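Long-range contact in flower-specific gamma-thionin-like protein/acidic protein (Solanum lycopersicum, PDB 4UJ0), which binds phosphatidylinositol 4,5-bisphosphate through a dimeric cationic grip to mediate cell lysis, as a flower-specific plant defensin: residues A[7-12]-A[27-32]. Sequence-based numbering, arbitrary orientation. Where two conformers were deposited one is given.
Sequences APSQTF and IKEKFT
Glu29, just past the end of helix 19-28, sends its carboxylate into the loop Ser9 to Thr11 that follows the first strand, a polar surface contact in which one acid gathers the N-H and hydroxyl donors of a turn. The side chain is extended beyond CG and meets Thr11 tip to tip. Glu29 OE2 accepts three bonds: its syn lone pair takes Ser9 OG at 2.5 Å, while Thr11 OG1, 2.7 Å away, and the more bent bond from Thr11 N both approach OE2 from above the carboxylate plane. The other oxygen, OE1, receives the nearly straight bond from Gln10 N (2.9 Å, 173°), and a water donates to both OE1 and Gln10 OE1. With so many donors, the carboxylate is probably held in its charged form. Ser9 OG, anti to its own backbone N (chi1 172°), also accepts from Phe12 N at 2.9 Å, an ST motif that ties the turn together. In this gamma-thionin fold, a helix packed against a three-stranded antiparallel sheet and cross-braced by disulfides, the contact joins the exit of strand 4-8 to the helix C-terminus, where a Schellman motif with Lys30 at positive phi reverses the chain. Beyond it, Ala7 CB rests obliquely against the Phe31 ring, 4.0 Å from CZ, and the in-plane edge of that ring meets Glu29 CB. Lys47 of strand 43-48 makes a cation-pi contact with Phe31.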
# COMPACT_ATOMS: atom_id res chain seq x y z
N ALA A 7 -2.95 -5.19 -3.48
CA ALA A 7 -4.28 -4.61 -3.68
C ALA A 7 -4.24 -3.11 -3.37
O ALA A 7 -3.47 -2.67 -2.52
CB ALA A 7 -5.29 -5.30 -2.79
N PRO A 8 -5.07 -2.32 -4.06
CA PRO A 8 -5.09 -0.89 -3.75
C PRO A 8 -5.64 -0.64 -2.36
O PRO A 8 -6.58 -1.29 -1.92
CB PRO A 8 -6.02 -0.31 -4.83
CG PRO A 8 -6.85 -1.45 -5.29
CD PRO A 8 -5.97 -2.67 -5.17
N SER A 9 -5.05 0.33 -1.68
CA SER A 9 -5.47 0.67 -0.33
C SER A 9 -6.87 1.23 -0.35
O SER A 9 -7.21 2.06 -1.19
CB SER A 9 -4.56 1.75 0.24
OG SER A 9 -5.09 2.20 1.48
N GLN A 10 -7.69 0.80 0.60
CA GLN A 10 -9.04 1.34 0.68
C GLN A 10 -9.12 2.57 1.58
O GLN A 10 -10.11 3.30 1.53
CB GLN A 10 -10.02 0.28 1.18
CG GLN A 10 -10.16 -0.93 0.26
CD GLN A 10 -11.31 -1.83 0.65
OE1 GLN A 10 -11.16 -2.72 1.50
NE2 GLN A 10 -12.48 -1.60 0.05
N THR A 11 -8.08 2.80 2.39
CA THR A 11 -8.12 3.86 3.39
C THR A 11 -7.12 4.99 3.17
O THR A 11 -7.23 6.03 3.82
CB THR A 11 -7.93 3.30 4.81
OG1 THR A 11 -6.59 2.84 5.00
CG2 THR A 11 -8.92 2.16 5.07
N PHE A 12 -6.13 4.79 2.30
CA PHE A 12 -5.16 5.84 2.05
C PHE A 12 -5.80 7.04 1.35
O PHE A 12 -6.44 6.89 0.31
CB PHE A 12 -4.02 5.32 1.19
CG PHE A 12 -2.92 6.32 1.01
CD1 PHE A 12 -1.91 6.40 1.93
CD2 PHE A 12 -2.94 7.22 -0.05
CE1 PHE A 12 -0.90 7.34 1.79
CE2 PHE A 12 -1.91 8.15 -0.21
CZ PHE A 12 -0.91 8.22 0.72
N ILE A 27 -0.92 -1.53 6.78
CA ILE A 27 -0.82 -2.44 7.91
C ILE A 27 -2.10 -2.40 8.74
O ILE A 27 -2.54 -3.45 9.26
CB ILE A 27 0.43 -2.12 8.74
CG1 ILE A 27 1.65 -2.55 7.92
CG2 ILE A 27 0.41 -2.84 10.10
CD1 ILE A 27 2.97 -2.01 8.45
N LYS A 28 -2.73 -1.23 8.83
CA LYS A 28 -3.97 -1.10 9.57
C LYS A 28 -5.09 -1.85 8.83
O LYS A 28 -6.06 -2.29 9.45
CB LYS A 28 -4.35 0.37 9.78
CG LYS A 28 -3.40 1.12 10.69
CD LYS A 28 -3.94 2.52 11.01
CE LYS A 28 -3.06 3.21 12.06
NZ LYS A 28 -3.58 4.58 12.39
N GLU A 29 -4.94 -1.98 7.52
CA GLU A 29 -5.85 -2.76 6.67
C GLU A 29 -5.53 -4.27 6.69
O GLU A 29 -6.09 -5.03 5.90
CB GLU A 29 -5.81 -2.24 5.23
CG GLU A 29 -6.49 -0.88 5.04
CD GLU A 29 -6.41 -0.35 3.61
OE1 GLU A 29 -6.87 -1.04 2.65
OE2 GLU A 29 -5.91 0.78 3.43
N LYS A 30 -4.63 -4.69 7.57
CA LYS A 30 -4.27 -6.11 7.74
C LYS A 30 -3.41 -6.67 6.60
O LYS A 30 -3.38 -7.88 6.35
CB LYS A 30 -5.53 -6.99 7.92
CG LYS A 30 -6.45 -6.55 9.04
CD LYS A 30 -5.71 -6.45 10.36
CE LYS A 30 -6.67 -6.41 11.55
NZ LYS A 30 -7.25 -7.76 11.85
N PHE A 31 -2.69 -5.79 5.92
CA PHE A 31 -1.61 -6.17 5.03
C PHE A 31 -0.32 -6.10 5.82
O PHE A 31 -0.32 -5.67 6.98
CB PHE A 31 -1.58 -5.26 3.80
CG PHE A 31 -2.75 -5.47 2.87
CD1 PHE A 31 -3.98 -4.90 3.16
CD2 PHE A 31 -2.63 -6.23 1.73
CE1 PHE A 31 -5.07 -5.09 2.32
CE2 PHE A 31 -3.72 -6.42 0.86
CZ PHE A 31 -4.94 -5.84 1.17
N THR A 32 0.78 -6.54 5.22
CA THR A 32 2.05 -6.58 5.93
C THR A 32 2.98 -5.49 5.48
O THR A 32 4.09 -5.36 5.99
CB THR A 32 2.77 -7.94 5.78
OG1 THR A 32 3.18 -8.13 4.43
CG2 THR A 32 1.85 -9.08 6.23
O HOH W 1 -8.75 -2.85 3.11